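Local structure of BH1408 protein (4E0A) at residues K53-V58 and I114-A119; L108-I113 and D123-D128. The protein probably acts as an N-acetyltransferase of the GNAT family, transferring an acetyl group to an amine. The protein carries 1 engineered substitution. All blocks are in the same frame, centred on the assembly; numbering follows the deposited sequence. Where two conformers were deposited one is given.

Interaction 1: K53-V58 and I114-A119; sequences KSTVLV and ISYGKA
Tyr116 and Thr55 meet through a hydroxyl on the strand and the outer half of an aromatic ring on the helix, and the pair illustrates how one long side chain can span a helix-to-sheet gap. The two CA atoms stand 9.5 Å apart. From CB, which points at the strand, the tyrosine extends with CG anti to the backbone N (chi1 180°), which carries the ring across the gap toward strand 54-62. Farther along, CE2 comes within 3.6 Å of Thr55 OG1, which approaches the ring obliquely. CZ lies 3.8 Å from the same OG1. At the tip, Tyr116 OH hydrogen-bonds to a water whose oxygen is modelled 2.5 Å away. That water also hydrogen-bonds to Thr55 OG1 at 2.8 Å and donates to Lys53 O at 2.9 Å, which ties the phenol to the side chain of Thr55 and to the backbone carbonyl just ahead of the strand. With chi1 at -56°, Thr55 OG1 lies beside its own backbone N and is the branch that meets both ring and water. Ile72 of strand 65-77 touches both residues, and the ring of His120 meets that of Tyr116 with planes inclined by about 30°. A single water thus bridges helix and strand at the C-terminal end of helix 105-119, which in the GNAT fold lies across one face of the central mixed sheet.

Interaction 2: L108-I113 and D123-D128; sequences LIFEAI and DAIELD
Ile113 on helix 105-119 and Ile125 on strand 124-130 mark the closest backbone approach of the two segments, with CA atoms 8.3 Å apart, a spacing that leaves the meeting to side chains. Ile125 points at the helix and reaches it with one atom: its CG1 branch is extended (chi2 172°), carrying CD1 away from the strand. There CD1 faces two partners. One is the CG2 methyl of Ile113, 4.2 Å from Ile125 CD1, the two side chains crossing at a slant. The other is the far end of the Phe110 ring, whose CZ lies 4.5 Å from Ile125 CD1, the methyl coming to the ring at an oblique angle. Phe110, Ile113 and Ile125 all touch Ile91 of strand 86-96, so the core of this beta-alpha-beta unit closes on a shared side chain. The second subunit adds to the same layer, its Leu154 packing on Phe110 and its Leu156 on Ile125. Every group meeting here is hydrocarbon and all three residues are buried; the contact therefore probably rests on burial of apolar surface and van der Waals contact, with none of the directional bonding that would fix one exact placement of helix against strand.

After strand 2-5 and helices 11-28 and 42-50, the chain forms strand 54-62, then strands 65-77 and 86-96, before helix 105-119 brings it back to residues 53-58; interaction 1 closes this long loop. Interaction 2 closes a short one, formed when the chain leaves the helix and turns into strand 124-130. Segment 108-113 falls within the loop closed by interaction 1 and its partner 123-128 follows 114-119, so the two loops cross, sharing successive turns of a single helix. At the junction Ile114 CG1 packs 3.7 Å from Ile125 CD1. Together the contacts tie the helix to two separated strands of one sheet, which the second subunit extends beyond strand 124-130.

Interaction 1: K53-V58 and I114-A119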
ATOM      1  N   LYS A  53     -14.438  -0.867 -15.500  1.00 22.30           N
ATOM      2  CA  LYS A  53     -13.452  -1.771 -14.926  1.00 21.30           C
ATOM      3  C   LYS A  53     -13.788  -2.176 -13.483  1.00 21.53           C
ATOM      4  O   LYS A  53     -13.000  -2.852 -12.835  1.00 19.73           O
ATOM      5  CB  LYS A  53     -12.054  -1.140 -14.994  1.00 24.57           C
ATOM      6  CG  LYS A  53     -11.563  -0.843 -16.411  1.00 30.41           C
ATOM      7  CD  LYS A  53     -10.707   0.423 -16.441  1.00 40.57           C
ATOM      8  CE  LYS A  53      -9.265   0.164 -16.020  1.00 45.47           C
ATOM      9  NZ  LYS A  53      -8.319   0.395 -17.154  1.00 47.82           N
ATOM     10  N   SER A  54     -14.955  -1.761 -12.988  1.00 17.71           N
ATOM     11  CA  SER A  54     -15.373  -2.099 -11.626  1.00 11.91           C
ATOM     12  C   SER A  54     -16.624  -2.972 -11.626  1.00 11.75           C
ATOM     13  O   SER A  54     -17.388  -2.987 -12.594  1.00 15.90           O
ATOM     14  CB  SER A  54     -15.624  -0.824 -10.820  1.00 14.61           C
ATOM     15  OG  SER A  54     -16.655  -0.053 -11.428  1.00 17.01           O
ATOM     16  N   THR A  55     -16.817  -3.711 -10.539  1.00 13.72           N
ATOM     17  CA  THR A  55     -17.981  -4.567 -10.373  1.00 14.32           C
ATOM     18  C   THR A  55     -18.413  -4.564  -8.904  1.00 14.60           C
ATOM     19  O   THR A  55     -17.574  -4.641  -8.006  1.00 12.59           O
ATOM     20  CB  THR A  55     -17.659  -6.025 -10.763  1.00 22.43           C
ATOM     21  OG1 THR A  55     -17.161  -6.069 -12.107  1.00 26.96           O
ATOM     22  CG2 THR A  55     -18.904  -6.900 -10.647  1.00 20.36           C
ATOM     23  N   VAL A  56     -19.717  -4.490  -8.661  1.00 12.67           N
ATOM     24  CA  VAL A  56     -20.218  -4.576  -7.291  1.00 11.53           C
ATOM     25  C   VAL A  56     -21.094  -5.803  -7.146  1.00 10.95           C
ATOM     26  O   VAL A  56     -22.018  -6.003  -7.937  1.00 12.70           O
ATOM     27  CB  VAL A  56     -21.005  -3.329  -6.897  1.00  9.78           C
ATOM     28  CG1 VAL A  56     -21.399  -3.407  -5.418  1.00 14.22           C
ATOM     29  CG2 VAL A  56     -20.172  -2.073  -7.186  1.00  7.48           C
ATOM     30  N   LEU A  57     -20.779  -6.638  -6.157  1.00 10.19           N
ATOM     31  CA  LEU A  57     -21.501  -7.897  -5.911  1.00  9.61           C
ATOM     32  C   LEU A  57     -22.244  -7.801  -4.591  1.00 11.75           C
ATOM     33  O   LEU A  57     -21.723  -7.228  -3.646  1.00  8.70           O
ATOM     34  CB  LEU A  57     -20.504  -9.044  -5.811  1.00 12.75           C
ATOM     35  CG  LEU A  57     -19.736  -9.355  -7.091  1.00 15.77           C
ATOM     36  CD1 LEU A  57     -18.516 -10.236  -6.787  1.00 17.56           C
ATOM     37  CD2 LEU A  57     -20.669 -10.041  -8.078  1.00 15.93           C
ATOM     38  N   VAL A  58     -23.459  -8.346  -4.519  1.00 13.86           N
ATOM     39  CA  VAL A  58     -24.192  -8.382  -3.253  1.00 13.42           C
ATOM     40  C   VAL A  58     -24.713  -9.779  -2.973  1.00 14.51           C
ATOM     41  O   VAL A  58     -25.032 -10.532  -3.891  1.00 15.40           O
ATOM     42  CB  VAL A  58     -25.409  -7.403  -3.208  1.00  8.97           C
ATOM     43  CG1 VAL A  58     -24.959  -5.943  -3.292  1.00 11.70           C
ATOM     44  CG2 VAL A  58     -26.424  -7.735  -4.310  1.00 12.54           C
ATOM     45  N   ILE A 114     -13.009 -14.748  -7.074  1.00 11.67           N
ATOM     46  CA  ILE A 114     -12.060 -15.645  -7.732  1.00 14.22           C
ATOM     47  C   ILE A 114     -12.520 -15.981  -9.149  1.00 16.83           C
ATOM     48  O   ILE A 114     -11.741 -15.890 -10.100  1.00 17.58           O
ATOM     49  CB  ILE A 114     -11.840 -16.944  -6.940  1.00 14.76           C
ATOM     50  CG1 ILE A 114     -11.127 -16.655  -5.620  1.00 17.09           C
ATOM     51  CG2 ILE A 114     -11.023 -17.950  -7.776  1.00 14.92           C
ATOM     52  CD1 ILE A 114     -11.121 -17.832  -4.642  1.00 15.38           C
ATOM     53  N   SER A 115     -13.795 -16.343  -9.292  1.00 16.71           N
ATOM     54  CA  SER A 115     -14.344 -16.683 -10.602  0.54 14.92           C
ATOM     55  C   SER A 115     -14.192 -15.524 -11.571  1.00 14.30           C
ATOM     56  O   SER A 115     -13.898 -15.727 -12.750  1.00 17.97           O
ATOM     57  CB  SER A 115     -15.816 -17.081 -10.495  0.54 14.86           C
ATOM     58  OG  SER A 115     -15.946 -18.347  -9.882  0.54 17.54           O
ATOM     59  N   TYR A 116     -14.386 -14.314 -11.068  1.00 14.14           N
ATOM     60  CA  TYR A 116     -14.199 -13.113 -11.859  1.00 14.22           C
ATOM     61  C   TYR A 116     -12.739 -12.991 -12.293  1.00 15.51           C
ATOM     62  O   TYR A 116     -12.452 -12.737 -13.464  1.00 14.48           O
ATOM     63  CB  TYR A 116     -14.615 -11.876 -11.050  1.00 19.73           C
ATOM     64  CG  TYR A 116     -14.448 -10.573 -11.793  1.00 26.28           C
ATOM     65  CD1 TYR A 116     -13.297  -9.805 -11.646  1.00 33.23           C
ATOM     66  CD2 TYR A 116     -15.444 -10.105 -12.644  1.00 30.86           C
ATOM     67  CE1 TYR A 116     -13.139  -8.610 -12.326  1.00 35.10           C
ATOM     68  CE2 TYR A 116     -15.293  -8.910 -13.333  1.00 34.69           C
ATOM     69  CZ  TYR A 116     -14.139  -8.167 -13.170  1.00 36.39           C
ATOM     70  OH  TYR A 116     -13.985  -6.982 -13.852  1.00 40.25           O
ATOM     71  N   GLY A 117     -11.821 -13.139 -11.342  1.00 14.05           N
ATOM     72  CA  GLY A 117     -10.398 -13.050 -11.640  1.00 10.60           C
ATOM     73  C   GLY A 117      -9.997 -14.072 -12.693  1.00 15.40           C
ATOM     74  O   GLY A 117      -9.313 -13.739 -13.659  1.00 19.21           O
ATOM     75  N   LYS A 118     -10.431 -15.318 -12.522  1.00 14.18           N
ATOM     76  CA  LYS A 118     -10.156 -16.346 -13.529  1.00 17.26           C
ATOM     77  C   LYS A 118     -10.738 -16.012 -14.907  1.00 23.60           C
ATOM     78  O   LYS A 118     -10.064 -16.168 -15.927  1.00 21.09           O
ATOM     79  CB  LYS A 118     -10.622 -17.731 -13.059  1.00 18.26           C
ATOM     80  CG  LYS A 118      -9.868 -18.234 -11.836  1.00 21.13           C
ATOM     81  CD  LYS A 118     -10.372 -19.582 -11.351  1.00 31.53           C
ATOM     82  CE  LYS A 118      -9.477 -20.121 -10.235  1.00 35.52           C
ATOM     83  NZ  LYS A 118     -10.167 -21.160  -9.420  1.00 40.75           N
ATOM     84  N   ALA A 119     -11.981 -15.544 -14.934  1.00 25.26           N
ATOM     85  CA  ALA A 119     -12.634 -15.216 -16.198  1.00 24.88           C
ATOM     86  C   ALA A 119     -11.871 -14.121 -16.941  1.00 23.09           C
ATOM     87  O   ALA A 119     -11.884 -14.063 -18.171  1.00 25.01           O
ATOM     88  CB  ALA A 119     -14.094 -14.807 -15.965  1.00 23.42           C
TER
HETATM   89  O   HOH W   1     -14.447  -5.272 -12.084  1.00 22.08           O

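Interaction 2: L108-I113 and D123-D128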
ATOM      1  N   LEU A 108     -18.488 -17.148   0.281  1.00 13.39           N
ATOM      2  CA  LEU A 108     -19.233 -17.225  -0.967  1.00 13.80           C
ATOM      3  C   LEU A 108     -18.942 -16.008  -1.857  1.00 12.20           C
ATOM      4  O   LEU A 108     -18.759 -16.146  -3.071  1.00 12.88           O
ATOM      5  CB  LEU A 108     -20.734 -17.351  -0.703  1.00 16.58           C
ATOM      6  CG  LEU A 108     -21.223 -18.721  -0.218  1.00 20.41           C
ATOM      7  CD1 LEU A 108     -22.680 -18.654   0.167  1.00 19.68           C
ATOM      8  CD2 LEU A 108     -21.020 -19.775  -1.291  1.00 23.18           C
ATOM      9  N   ILE A 109     -18.908 -14.823  -1.263  1.00  8.77           N
ATOM     10  CA  ILE A 109     -18.578 -13.608  -2.031  1.00 11.16           C
ATOM     11  C   ILE A 109     -17.164 -13.697  -2.607  1.00 10.46           C
ATOM     12  O   ILE A 109     -16.933 -13.395  -3.782  1.00 12.52           O
ATOM     13  CB  ILE A 109     -18.697 -12.335  -1.186  1.00 14.67           C
ATOM     14  CG1 ILE A 109     -20.173 -12.018  -0.908  1.00 18.93           C
ATOM     15  CG2 ILE A 109     -18.027 -11.144  -1.902  1.00 14.05           C
ATOM     16  CD1 ILE A 109     -20.885 -11.515  -2.119  1.00 20.71           C
ATOM     17  N   PHE A 110     -16.222 -14.137  -1.782  1.00 11.55           N
ATOM     18  CA  PHE A 110     -14.832 -14.263  -2.226  1.00 15.89           C
ATOM     19  C   PHE A 110     -14.682 -15.271  -3.368  1.00 12.94           C
ATOM     20  O   PHE A 110     -13.925 -15.050  -4.304  1.00 14.25           O
ATOM     21  CB  PHE A 110     -13.926 -14.674  -1.066  1.00 14.64           C
ATOM     22  CG  PHE A 110     -12.461 -14.442  -1.331  1.00 12.68           C
ATOM     23  CD1 PHE A 110     -11.907 -13.169  -1.180  1.00 12.65           C
ATOM     24  CD2 PHE A 110     -11.639 -15.488  -1.724  1.00 16.02           C
ATOM     25  CE1 PHE A 110     -10.559 -12.935  -1.407  1.00 12.63           C
ATOM     26  CE2 PHE A 110     -10.282 -15.269  -1.956  1.00 13.69           C
ATOM     27  CZ  PHE A 110      -9.733 -13.994  -1.794  1.00 14.21           C
ATOM     28  N   GLU A 111     -15.398 -16.385  -3.282  1.00 11.97           N
ATOM     29  CA  GLU A 111     -15.407 -17.348  -4.371  1.00 16.54           C
ATOM     30  C   GLU A 111     -15.889 -16.725  -5.682  1.00 14.52           C
ATOM     31  O   GLU A 111     -15.333 -17.002  -6.744  1.00 16.50           O
ATOM     32  CB  GLU A 111     -16.233 -18.577  -3.988  1.00 16.82           C
ATOM     33  CG  GLU A 111     -15.463 -19.491  -3.054  1.00 20.87           C
ATOM     34  CD  GLU A 111     -16.345 -20.458  -2.302  1.00 28.88           C
ATOM     35  OE1 GLU A 111     -17.581 -20.289  -2.335  1.00 34.36           O
ATOM     36  OE2 GLU A 111     -15.794 -21.382  -1.670  1.00 32.91           O
ATOM     37  N   ALA A 112     -16.904 -15.870  -5.599  1.00 12.53           N
ATOM     38  CA  ALA A 112     -17.385 -15.147  -6.770  1.00 12.52           C
ATOM     39  C   ALA A 112     -16.281 -14.260  -7.348  1.00 11.54           C
ATOM     40  O   ALA A 112     -16.120 -14.155  -8.564  1.00 13.08           O
ATOM     41  CB  ALA A 112     -18.599 -14.302  -6.403  1.00 17.16           C
ATOM     42  N   ILE A 113     -15.509 -13.633  -6.470  1.00  9.83           N
ATOM     43  CA  ILE A 113     -14.420 -12.764  -6.917  1.00  9.86           C
ATOM     44  C   ILE A 113     -13.333 -13.579  -7.619  1.00 10.11           C
ATOM     45  O   ILE A 113     -12.822 -13.163  -8.654  1.00 11.07           O
ATOM     46  CB  ILE A 113     -13.858 -11.923  -5.762  1.00 10.42           C
ATOM     47  CG1 ILE A 113     -14.965 -11.005  -5.206  1.00 12.48           C
ATOM     48  CG2 ILE A 113     -12.662 -11.085  -6.208  1.00  6.82           C
ATOM     49  CD1 ILE A 113     -14.569 -10.252  -3.968  1.00 12.98           C
ATOM     50  N   ASP A 123      -3.492 -12.081 -12.933  1.00 15.60           N
ATOM     51  CA  ASP A 123      -2.354 -12.676 -12.260  1.00 15.62           C
ATOM     52  C   ASP A 123      -2.670 -12.964 -10.808  1.00 18.73           C
ATOM     53  O   ASP A 123      -2.145 -13.911 -10.225  1.00 15.10           O
ATOM     54  CB  ASP A 123      -1.152 -11.729 -12.326  1.00 18.36           C
ATOM     55  CG  ASP A 123      -0.704 -11.450 -13.748  1.00 21.32           C
ATOM     56  OD1 ASP A 123      -0.277 -12.401 -14.430  1.00 28.22           O
ATOM     57  OD2 ASP A 123      -0.749 -10.278 -14.175  1.00 20.86           O
ATOM     58  N   ALA A 124      -3.523 -12.143 -10.203  1.00 12.04           N
ATOM     59  CA  ALA A 124      -3.706 -12.269  -8.766  1.00 13.27           C
ATOM     60  C   ALA A 124      -4.894 -11.451  -8.282  1.00 12.38           C
ATOM     61  O   ALA A 124      -5.345 -10.527  -8.968  1.00 15.92           O
ATOM     62  CB  ALA A 124      -2.425 -11.813  -8.038  1.00 12.98           C
ATOM     63  N   ILE A 125      -5.395 -11.798  -7.103  1.00 11.70           N
ATOM     64  CA  ILE A 125      -6.342 -10.940  -6.399  1.00 11.71           C
ATOM     65  C   ILE A 125      -5.536 -10.221  -5.333  1.00 15.03           C
ATOM     66  O   ILE A 125      -4.703 -10.843  -4.673  1.00 15.21           O
ATOM     67  CB  ILE A 125      -7.439 -11.755  -5.725  1.00 15.96           C
ATOM     68  CG1 ILE A 125      -8.251 -12.502  -6.791  1.00 20.53           C
ATOM     69  CG2 ILE A 125      -8.347 -10.852  -4.891  1.00 14.40           C
ATOM     70  CD1 ILE A 125      -9.237 -13.475  -6.215  1.00 28.85           C
ATOM     71  N   GLU A 126      -5.766  -8.916  -5.179  1.00 13.52           N
ATOM     72  CA  GLU A 126      -5.084  -8.134  -4.159  1.00 11.93           C
ATOM     73  C   GLU A 126      -6.082  -7.290  -3.361  1.00 10.10           C
ATOM     74  O   GLU A 126      -7.183  -7.019  -3.835  1.00 13.25           O
ATOM     75  CB  GLU A 126      -4.028  -7.228  -4.798  1.00 11.66           C
ATOM     76  CG  GLU A 126      -2.960  -7.973  -5.591  1.00 11.27           C
ATOM     77  CD  GLU A 126      -1.888  -7.030  -6.121  1.00 17.63           C
ATOM     78  OE1 GLU A 126      -2.176  -5.818  -6.269  1.00 16.74           O
ATOM     79  OE2 GLU A 126      -0.758  -7.497  -6.386  1.00 19.48           O
ATOM     80  N   LEU A 127      -5.690  -6.896  -2.151  1.00 10.81           N
ATOM     81  CA  LEU A 127      -6.475  -5.975  -1.328  1.00  8.22           C
ATOM     82  C   LEU A 127      -5.571  -5.390  -0.271  1.00 10.77           C
ATOM     83  O   LEU A 127      -4.464  -5.885  -0.060  1.00 11.75           O
ATOM     84  CB  LEU A 127      -7.662  -6.695  -0.669  1.00  6.05           C
ATOM     85  CG  LEU A 127      -7.372  -7.854   0.292  1.00 11.08           C
ATOM     86  CD1 LEU A 127      -6.982  -7.399   1.720  1.00 10.20           C
ATOM     87  CD2 LEU A 127      -8.583  -8.764   0.335  1.00 19.87           C
ATOM     88  N   ASP A 128      -6.049  -4.363   0.427  1.00  7.91           N
ATOM     89  CA  ASP A 128      -5.301  -3.834   1.552  1.00 12.14           C
ATOM     90  C   ASP A 128      -6.096  -3.948   2.826  1.00 12.75           C
ATOM     91  O   ASP A 128      -7.290  -3.683   2.849  1.00 12.66           O
ATOM     92  CB  ASP A 128      -4.898  -2.386   1.316  1.00 12.70           C
ATOM     93  CG  ASP A 128      -3.845  -2.251   0.229  1.00 20.00           C
ATOM     94  OD1 ASP A 128      -4.190  -1.806  -0.885  1.00 25.17           O
ATOM     95  OD2 ASP A 128      -2.675  -2.612   0.483  1.00 22.99           O
TER